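Local coordinates for transmembrane oligosaccharyl transferase (Archaeoglobus fulgidus, PDB 3WAJ), which belongs to the STT3/AglB family of multi-spanning membrane proteins with a GT-C-type N-terminal part and a globular C-terminal part, at residues F587-E593 against S676-L682; L690-M695 against V823-S827; V777-T783 against V858-I864. All coordinates share one frame; numbering follows the deposited sequence.

Interaction 1: residues F587-E593 against S676-L682; sequences FFTAENE and STMEAKL
The rings of Phe587 and Phe588 both reach the first turn of helix 678-684, and they also brace each other: Phe587 sets CD2 over the centre of one face of the Phe588 ring, while Phe588 CE1 lies in the plane of the Phe587 ring, at its edge. Met678 CE comes obliquely to Phe587 CZ at 3.6 Å, with Leu682 CD1 beside it at the neighbouring CE2. The Met678 chain bends at both chi2 and chi3, curling its methyl back to the ring rather than running past it. Glu679 OE2 comes obliquely to the Phe588 ring, 3.3 Å from CD1, its carboxylate turned 55° from the ring plane; Glu679 OE1 makes a weak hydrogen bond to Ser610. Ala596 and Val599 of helix 593-602 also pack on Phe587.

The backbone is joined by two bonds into the start of the helix. Glu679 N donates to Phe588 O at 2.9 Å, and Met678 N donates to Ala590 O at 3.0 Å. Ala590 O also takes a CA-H contact from Thr677 and a hydrogen bond from a water. The same water donates to Ser676 O at 2.6 Å and accepts from Lys681 NZ, so one molecule links the loop, the residue before the cap and the helix. Thr677 OG1 takes Ala680 N at 3.2 Å and also bonds Tyr674 O. Together these contacts form an N-capped helix start, its first amides answered by the carbonyls of Phe588, the last residue of helix 584-588, and of Ala590 in the loop that follows, on the AglB core side.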
loop_
_atom_site.group_PDB
_atom_site.type_symbol
_atom_site.label_atom_id
_atom_site.label_comp_id
_atom_site.label_asym_id
_atom_site.label_seq_id
_atom_site.Cartn_x
_atom_site.Cartn_y
_atom_site.Cartn_z
ATOM N N PHE A 587 9.021 16.386 9.436
ATOM C CA PHE A 587 8.328 16.787 10.646
ATOM C C PHE A 587 8.734 15.848 11.805
ATOM O O PHE A 587 9.263 16.300 12.819
ATOM C CB PHE A 587 6.814 16.848 10.426
ATOM C CG PHE A 587 6.043 17.233 11.658
ATOM C CD1 PHE A 587 5.915 18.562 12.024
ATOM C CD2 PHE A 587 5.462 16.259 12.472
ATOM C CE1 PHE A 587 5.219 18.929 13.184
ATOM C CE2 PHE A 587 4.759 16.614 13.630
ATOM C CZ PHE A 587 4.641 17.946 13.985
ATOM N N PHE A 588 8.535 14.544 11.637
ATOM C CA PHE A 588 8.730 13.593 12.750
ATOM C C PHE A 588 10.165 13.319 13.178
ATOM O O PHE A 588 10.396 12.880 14.310
ATOM C CB PHE A 588 7.990 12.267 12.506
ATOM C CG PHE A 588 6.494 12.423 12.435
ATOM C CD1 PHE A 588 5.746 12.614 13.593
ATOM C CD2 PHE A 588 5.834 12.405 11.208
ATOM C CE1 PHE A 588 4.347 12.779 13.535
ATOM C CE2 PHE A 588 4.440 12.575 11.129
ATOM C CZ PHE A 588 3.695 12.763 12.291
ATOM N N THR A 589 11.129 13.568 12.295
ATOM C CA THR A 589 12.526 13.380 12.692
ATOM C C THR A 589 13.200 14.704 12.998
ATOM O O THR A 589 14.427 14.768 13.138
ATOM C CB THR A 589 13.357 12.700 11.614
ATOM O OG1 THR A 589 13.489 13.603 10.520
ATOM C CG2 THR A 589 12.713 11.376 11.152
ATOM N N ALA A 590 12.399 15.764 13.050
ATOM C CA ALA A 590 12.928 17.095 13.315
ATOM C C ALA A 590 13.472 17.121 14.739
ATOM O O ALA A 590 12.802 16.680 15.695
ATOM C CB ALA A 590 11.857 18.148 13.129
ATOM N N GLU A 591 14.681 17.646 14.880
ATOM C CA GLU A 591 15.398 17.574 16.140
ATOM C C GLU A 591 15.210 18.775 17.054
ATOM O O GLU A 591 15.806 18.829 18.126
ATOM C CB GLU A 591 16.871 17.295 15.886
ATOM C CG GLU A 591 17.116 15.868 15.429
ATOM C CD GLU A 591 18.378 15.729 14.620
ATOM O OE1 GLU A 591 19.188 16.682 14.619
ATOM O OE2 GLU A 591 18.552 14.671 13.977
ATOM N N ASN A 592 14.371 19.722 16.642
ATOM C CA ASN A 592 13.899 20.785 17.542
ATOM C C ASN A 592 12.510 21.272 17.132
ATOM O O ASN A 592 12.081 21.063 15.995
ATOM C CB ASN A 592 14.902 21.949 17.630
ATOM C CG ASN A 592 15.281 22.486 16.273
ATOM O OD1 ASN A 592 14.535 23.273 15.672
ATOM N ND2 ASN A 592 16.441 22.059 15.767
ATOM N N GLU A 593 11.800 21.913 18.052
ATOM C CA GLU A 593 10.438 22.335 17.750
ATOM C C GLU A 593 10.376 23.421 16.657
ATOM O O GLU A 593 9.448 23.429 15.856
ATOM C CB GLU A 593 9.698 22.778 19.021
ATOM C CG GLU A 593 8.195 22.892 18.827
ATOM C CD GLU A 593 7.452 23.300 20.086
ATOM O OE1 GLU A 593 8.103 23.628 21.104
ATOM O OE2 GLU A 593 6.205 23.293 20.053
ATOM N N SER A 676 15.294 13.469 21.041
ATOM C CA SER A 676 15.083 14.865 20.661
ATOM C C SER A 676 14.151 15.039 19.462
ATOM O O SER A 676 13.739 16.146 19.145
ATOM C CB SER A 676 16.415 15.534 20.352
ATOM O OG SER A 676 17.104 15.749 21.550
ATOM N N THR A 677 13.828 13.950 18.787
ATOM C CA THR A 677 12.975 14.056 17.612
ATOM C C THR A 677 11.550 14.362 18.032
ATOM O O THR A 677 11.151 14.049 19.170
ATOM C CB THR A 677 13.007 12.773 16.781
ATOM O OG1 THR A 677 12.363 11.722 17.516
ATOM C CG2 THR A 677 14.453 12.405 16.462
ATOM N N MET A 678 10.793 14.963 17.114
ATOM C CA MET A 678 9.374 15.212 17.336
ATOM C C MET A 678 8.613 13.919 17.594
ATOM O O MET A 678 7.695 13.889 18.415
ATOM C CB MET A 678 8.752 15.935 16.141
ATOM C CG MET A 678 9.049 17.399 16.102
ATOM S SD MET A 678 8.265 18.303 17.460
ATOM C CE MET A 678 6.544 17.972 17.073
ATOM N N GLU A 679 8.980 12.854 16.890
ATOM C CA GLU A 679 8.267 11.602 17.084
ATOM C C GLU A 679 8.436 11.114 18.520
ATOM O O GLU A 679 7.481 10.619 19.117
ATOM C CB GLU A 679 8.671 10.520 16.076
ATOM C CG GLU A 679 8.025 9.155 16.361
ATOM C CD GLU A 679 6.499 9.225 16.367
ATOM O OE1 GLU A 679 5.842 8.405 17.051
ATOM O OE2 GLU A 679 5.949 10.096 15.666
ATOM N N ALA A 680 9.618 11.301 19.103
ATOM C CA ALA A 680 9.810 10.855 20.496
ATOM C C ALA A 680 9.144 11.793 21.488
ATOM O O ALA A 680 8.594 11.350 22.494
ATOM C CB ALA A 680 11.285 10.665 20.840
ATOM N N LYS A 681 9.224 13.092 21.216
ATOM C CA LYS A 681 8.616 14.091 22.094
ATOM C C LYS A 681 7.103 13.937 22.114
ATOM O O LYS A 681 6.463 14.123 23.134
ATOM C CB LYS A 681 8.988 15.502 21.628
ATOM C CG LYS A 681 10.422 15.886 21.916
ATOM C CD LYS A 681 10.776 17.219 21.291
ATOM C CE LYS A 681 12.193 17.663 21.648
ATOM N NZ LYS A 681 12.472 18.987 21.060
ATOM N N LEU A 682 6.543 13.590 20.963
ATOM C CA LEU A 682 5.108 13.413 20.827
ATOM C C LEU A 682 4.645 12.074 21.412
ATOM O O LEU A 682 3.837 12.023 22.340
ATOM C CB LEU A 682 4.697 13.530 19.350
ATOM C CG LEU A 682 4.671 14.969 18.818
ATOM C CD1 LEU A 682 4.540 15.013 17.282
ATOM C CD2 LEU A 682 3.525 15.743 19.474
HETATM O O HOH W 1 12.122 18.053 18.339
#

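Interaction 2: residues L690-M695 against V823-S827; sequences LSHYRM and VLPYS
One hydrogen bond crosses between these segments: Met695 N donates to Tyr826 OH at 2.8 Å and is nearly straight, 171° at the hydrogen, so the phenol oxygen serves a backbone amide of strand 693-698. The Tyr826 ring is held beside that strand by a CH-pi contact as well. Arg694 CB sits over one face, offset toward the rim, 3.7 Å from the ring centroid.

Charge gathers at the far end of Arg694. Its CG lies between the backbone N and the carbonyl carbon, chi1 51°, and from there the chain runs extended past Pro825, with CD 3.1 Å from Pro825 O. The buried guanidinium makes salt bridges to Glu775 and Glu855, and Ser827 OG, itself bonded to Glu855, lies in its plane at the edge, 3.5 Å from NH1. Two sheets meet here: strand 693-698 is outermost in the mixed sheet that also holds 605-611 and 771-776, and strand 819-824 is outermost in a three-stranded sheet of the long peripheral region.

Van der Waals contacts fill the rest. The Pro825 ring lies against two carbonyls, with CG 3.3 Å from Tyr693 O and CB 3.5 Å from Ser691 O. Ser691 CB abuts Val823 CB at 3.8 Å, and the Val823 CG1 branch reaches His692 CE1 obliquely. Tyr809 and Tyr840 of the neighbouring four-stranded sheet pack on Pro825.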
loop_
_atom_site.group_PDB
_atom_site.type_symbol
_atom_site.label_atom_id
_atom_site.label_comp_id
_atom_site.label_asym_id
_atom_site.label_seq_id
_atom_site.Cartn_x
_atom_site.Cartn_y
_atom_site.Cartn_z
ATOM N N LEU A 690 7.122 20.568 24.569
ATOM C CA LEU A 690 6.690 21.313 23.376
ATOM C C LEU A 690 5.767 22.498 23.689
ATOM O O LEU A 690 4.945 22.436 24.614
ATOM C CB LEU A 690 5.983 20.367 22.403
ATOM C CG LEU A 690 6.808 19.193 21.904
ATOM C CD1 LEU A 690 5.892 18.190 21.189
ATOM C CD2 LEU A 690 7.885 19.708 20.960
ATOM N N SER A 691 5.888 23.561 22.893
ATOM C CA SER A 691 5.151 24.805 23.127
ATOM C C SER A 691 3.853 24.903 22.346
ATOM O O SER A 691 2.898 25.535 22.801
ATOM C CB SER A 691 6.026 26.003 22.773
ATOM O OG SER A 691 7.031 26.180 23.734
ATOM N N HIS A 692 3.832 24.270 21.175
ATOM C CA HIS A 692 2.791 24.481 20.179
ATOM C C HIS A 692 1.974 23.230 19.884
ATOM O O HIS A 692 1.266 23.171 18.880
ATOM C CB HIS A 692 3.425 24.983 18.878
ATOM C CG HIS A 692 4.187 26.261 19.042
ATOM N ND1 HIS A 692 3.563 27.476 19.243
ATOM C CD2 HIS A 692 5.517 26.512 19.057
ATOM C CE1 HIS A 692 4.478 28.421 19.366
ATOM N NE2 HIS A 692 5.671 27.862 19.260
ATOM N N TYR A 693 2.074 22.224 20.748
ATOM C CA TYR A 693 1.328 20.978 20.548
ATOM C C TYR A 693 0.744 20.521 21.868
ATOM O O TYR A 693 1.395 20.647 22.900
ATOM C CB TYR A 693 2.243 19.887 19.964
ATOM C CG TYR A 693 2.806 20.295 18.639
ATOM C CD1 TYR A 693 2.213 19.881 17.470
ATOM C CD2 TYR A 693 3.900 21.141 18.558
ATOM C CE1 TYR A 693 2.702 20.284 16.241
ATOM C CE2 TYR A 693 4.394 21.565 17.325
ATOM C CZ TYR A 693 3.794 21.125 16.178
ATOM O OH TYR A 693 4.278 21.529 14.959
ATOM N N ARG A 694 -0.482 20.000 21.840
ATOM C CA ARG A 694 -1.124 19.442 23.043
ATOM C C ARG A 694 -1.783 18.142 22.626
ATOM O O ARG A 694 -2.222 18.012 21.475
ATOM C CB ARG A 694 -2.172 20.415 23.626
ATOM C CG ARG A 694 -3.208 20.937 22.612
ATOM C CD ARG A 694 -4.273 21.757 23.296
ATOM N NE ARG A 694 -5.304 22.269 22.390
ATOM C CZ ARG A 694 -6.279 23.102 22.757
ATOM N NH1 ARG A 694 -6.355 23.525 24.008
ATOM N NH2 ARG A 694 -7.170 23.515 21.876
ATOM N N MET A 695 -1.841 17.168 23.524
ATOM C CA MET A 695 -2.568 15.948 23.211
ATOM C C MET A 695 -4.059 16.249 23.356
ATOM O O MET A 695 -4.459 16.995 24.254
ATOM C CB MET A 695 -2.132 14.825 24.146
ATOM C CG MET A 695 -2.891 13.510 23.988
ATOM S SD MET A 695 -1.964 12.185 24.766
ATOM C CE MET A 695 -3.319 11.184 25.202
ATOM N N VAL A 823 5.625 29.584 26.388
ATOM C CA VAL A 823 4.422 29.338 25.595
ATOM C C VAL A 823 3.781 28.012 26.033
ATOM O O VAL A 823 4.409 26.954 25.943
ATOM C CB VAL A 823 4.764 29.326 24.084
ATOM C CG1 VAL A 823 3.503 29.385 23.217
ATOM C CG2 VAL A 823 5.667 30.496 23.752
ATOM N N LEU A 824 2.539 28.083 26.517
ATOM C CA LEU A 824 1.820 26.919 27.042
ATOM C C LEU A 824 0.670 26.529 26.102
ATOM O O LEU A 824 -0.091 27.392 25.659
ATOM C CB LEU A 824 1.282 27.221 28.445
ATOM C CG LEU A 824 2.276 27.835 29.438
ATOM C CD1 LEU A 824 1.637 28.118 30.798
ATOM C CD2 LEU A 824 3.482 26.934 29.612
ATOM N N PRO A 825 0.542 25.228 25.785
ATOM C CA PRO A 825 -0.489 24.793 24.833
ATOM C C PRO A 825 -1.751 24.204 25.474
ATOM O O PRO A 825 -2.725 23.978 24.756
ATOM C CB PRO A 825 0.232 23.698 24.043
ATOM C CG PRO A 825 1.136 23.068 25.069
ATOM C CD PRO A 825 1.499 24.147 26.080
ATOM N N TYR A 826 -1.747 23.931 26.775
ATOM C CA TYR A 826 -2.944 23.349 27.389
ATOM C C TYR A 826 -3.820 24.421 28.035
ATOM O O TYR A 826 -3.317 25.325 28.704
ATOM C CB TYR A 826 -2.580 22.265 28.409
ATOM C CG TYR A 826 -2.108 20.963 27.793
ATOM C CD1 TYR A 826 -3.014 20.078 27.205
ATOM C CD2 TYR A 826 -0.763 20.605 27.816
ATOM C CE1 TYR A 826 -2.588 18.878 26.647
ATOM C CE2 TYR A 826 -0.335 19.405 27.267
ATOM C CZ TYR A 826 -1.248 18.554 26.690
ATOM O OH TYR A 826 -0.807 17.380 26.149
ATOM N N SER A 827 -5.129 24.324 27.824
ATOM C CA SER A 827 -6.076 25.234 28.479
ATOM C C SER A 827 -6.977 24.451 29.415
ATOM O O SER A 827 -7.038 23.217 29.355
ATOM C CB SER A 827 -6.928 25.991 27.462
ATOM O OG SER A 827 -7.829 25.121 26.800
#

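Interaction 3: residues V777-T783 against V858-I864; sequences VKGAVVT and VQNGEII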
loop_
_atom_site.group_PDB
_atom_site.type_symbol
_atom_site.label_atom_id
_atom_site.label_comp_id
_atom_site.label_asym_id
_atom_site.label_seq_id
_atom_site.Cartn_x
_atom_site.Cartn_y
_atom_site.Cartn_z
ATOM N N VAL A 777 -1.032 24.417 17.833
ATOM C CA VAL A 777 -1.682 25.492 18.556
ATOM C C VAL A 777 -0.695 26.649 18.697
ATOM O O VAL A 777 0.511 26.414 18.819
ATOM C CB VAL A 777 -2.109 24.931 19.937
ATOM C CG1 VAL A 777 -1.558 25.751 21.079
ATOM C CG2 VAL A 777 -3.605 24.754 20.023
ATOM N N LYS A 778 -1.186 27.888 18.670
ATOM C CA LYS A 778 -0.308 29.047 18.862
ATOM C C LYS A 778 0.356 28.998 20.234
ATOM O O LYS A 778 1.582 29.033 20.335
ATOM C CB LYS A 778 -1.076 30.362 18.709
ATOM C CG LYS A 778 -0.962 31.003 17.334
ATOM C CD LYS A 778 -2.049 32.052 17.108
ATOM C CE LYS A 778 -1.925 32.679 15.735
ATOM N NZ LYS A 778 -1.572 31.654 14.706
ATOM N N GLY A 779 -0.464 28.906 21.281
ATOM C CA GLY A 779 0.016 28.801 22.650
ATOM C C GLY A 779 -0.064 30.131 23.382
ATOM O O GLY A 779 0.272 31.175 22.812
ATOM N N ALA A 780 -0.506 30.099 24.641
ATOM C CA ALA A 780 -0.574 31.303 25.474
ATOM C C ALA A 780 0.819 31.741 25.897
ATOM O O ALA A 780 1.566 30.956 26.487
ATOM C CB ALA A 780 -1.434 31.065 26.703
ATOM N N VAL A 781 1.169 32.990 25.611
ATOM C CA VAL A 781 2.484 33.486 25.994
ATOM C C VAL A 781 2.462 33.984 27.439
ATOM O O VAL A 781 1.820 34.981 27.751
ATOM C CB VAL A 781 2.988 34.571 25.027
ATOM C CG1 VAL A 781 4.396 35.030 25.419
ATOM C CG2 VAL A 781 2.982 34.042 23.604
ATOM N N VAL A 782 3.144 33.262 28.324
ATOM C CA VAL A 782 3.313 33.707 29.707
ATOM C C VAL A 782 4.721 34.276 29.875
ATOM O O VAL A 782 5.718 33.621 29.537
ATOM C CB VAL A 782 3.052 32.579 30.730
ATOM C CG1 VAL A 782 3.325 33.070 32.145
ATOM C CG2 VAL A 782 1.622 32.092 30.618
ATOM N N THR A 783 4.798 35.500 30.390
ATOM C CA THR A 783 6.071 36.200 30.503
ATOM C C THR A 783 6.064 37.144 31.695
ATOM O O THR A 783 5.010 37.437 32.271
ATOM C CB THR A 783 6.369 37.003 29.233
ATOM O OG1 THR A 783 7.736 37.429 29.235
ATOM C CG2 THR A 783 5.456 38.214 29.152
ATOM N N VAL A 858 -4.914 30.479 24.460
ATOM C CA VAL A 858 -4.150 29.479 23.720
ATOM C C VAL A 858 -4.378 29.564 22.206
ATOM O O VAL A 858 -3.421 29.494 21.422
ATOM C CB VAL A 858 -4.464 28.046 24.228
ATOM C CG1 VAL A 858 -4.063 26.988 23.204
ATOM C CG2 VAL A 858 -3.768 27.784 25.542
ATOM N N GLN A 859 -5.636 29.718 21.794
ATOM C CA GLN A 859 -5.965 29.754 20.366
ATOM C C GLN A 859 -5.468 31.014 19.638
ATOM O O GLN A 859 -5.157 30.964 18.448
ATOM C CB GLN A 859 -7.470 29.572 20.139
ATOM C CG GLN A 859 -7.980 28.135 20.318
ATOM C CD GLN A 859 -7.525 27.180 19.210
ATOM O OE1 GLN A 859 -6.909 27.592 18.216
ATOM N NE2 GLN A 859 -7.832 25.893 19.381
ATOM N N ASN A 860 -5.385 32.130 20.354
ATOM C CA ASN A 860 -4.997 33.401 19.746
ATOM C C ASN A 860 -3.573 33.841 20.091
ATOM O O ASN A 860 -3.068 34.825 19.553
ATOM C CB ASN A 860 -5.996 34.502 20.128
ATOM C CG ASN A 860 -7.420 34.139 19.780
ATOM O OD1 ASN A 860 -7.682 33.504 18.754
ATOM N ND2 ASN A 860 -8.355 34.531 20.638
ATOM N N GLY A 861 -2.934 33.113 20.998
ATOM C CA GLY A 861 -1.559 33.400 21.342
ATOM C C GLY A 861 -1.437 34.645 22.186
ATOM O O GLY A 861 -0.419 35.337 22.129
ATOM N N GLU A 862 -2.475 34.921 22.972
ATOM C CA GLU A 862 -2.491 36.082 23.854
ATOM C C GLU A 862 -1.284 36.105 24.794
ATOM O O GLU A 862 -0.726 35.059 25.146
ATOM C CB GLU A 862 -3.805 36.136 24.641
ATOM C CG GLU A 862 -5.038 36.325 23.760
ATOM C CD GLU A 862 -6.335 36.306 24.548
ATOM O OE1 GLU A 862 -6.294 36.499 25.786
ATOM O OE2 GLU A 862 -7.399 36.096 23.927
ATOM N N ILE A 863 -0.877 37.311 25.180
ATOM C CA ILE A 863 0.275 37.490 26.056
ATOM C C ILE A 863 -0.200 37.693 27.488
ATOM O O ILE A 863 -1.157 38.421 27.730
ATOM C CB ILE A 863 1.156 38.673 25.599
ATOM C CG1 ILE A 863 1.557 38.492 24.127
ATOM C CG2 ILE A 863 2.384 38.799 26.476
ATOM C CD1 ILE A 863 2.679 39.414 23.658
ATOM N N ILE A 864 0.458 37.027 28.431
ATOM C CA ILE A 864 0.097 37.113 29.845
ATOM C C ILE A 864 1.288 37.571 30.684
ATOM O O ILE A 864 2.367 36.972 30.629
ATOM C CB ILE A 864 -0.414 35.765 30.383
ATOM C CG1 ILE A 864 -1.844 35.504 29.902
ATOM C CG2 ILE A 864 -0.338 35.724 31.912
ATOM C CD1 ILE A 864 -2.382 34.134 30.276
#
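Val781 and Val782 pair with Ile863 and Ile864 in parallel register, and here the backbones are gripped closely. Val781 turns both its N-H and its C=O to the other strand: its N donates to Glu862 O at 2.8 Å, and its O accepts from Ile864 N at 2.6 Å. Thr783 N then donates to Ile864 O at 2.9 Å. CA-H contacts from Ile863 and Val782 fill in between these bonds.

On one side of the sheet Val782 packs with Ile864, CG2 on CB, and strand 819-824 adds Tyr820, Val822 and Leu824 around Val782. Strand 780-785 is the middle one of three, antiparallel to 819-824 and parallel to 863-865, in the mixed sheet of the long peripheral region. The buried packing extends back to helix 855-860, where Val777 and Val858 cross at about a right angle, CG1 to CG1 3.5 Å apart, and the other Val858 branch, CG2, touches Ala780 CB. Near the helix end, Val858 O receives Gly779 N at 3.0 Å. Both glycines have positive phi: Gly861 takes the chain out of the helix, and its CA lies 3.2 Å from Gly779 O.

The opposite side is looser. Ile863 is exposed, and its CG1 comes no nearer than 4.3 Å to Val781 CB, while its CG2 meets Thr783 CG2. Before the strand, the exposed Lys778 rests its CD 3.6 Å from Gln859 O, near the backbone of Asn860, and its end then leads away.

In the fold
Following the chain, interaction 1 comes first: segment 676-682 returns to 587-593 and closes a loop of 82 residues that starts in the AglB core region. Only after it has closed does interaction 2 open at 690-695, which waits for 823-827. Interaction 3 starts at 777-783, inside that span, and ends at 858-864 beyond it, so the two cross. Glu593 of interaction 1 takes the amides of Ser691 and His692, joining it to interaction 2, whose His692 O and Leu824 O in turn receive Val777 N and Ala780 N of interaction 3. The series therefore runs from helices 584-588 and 678-684, through edge strand 693-698, to the three-stranded sheet.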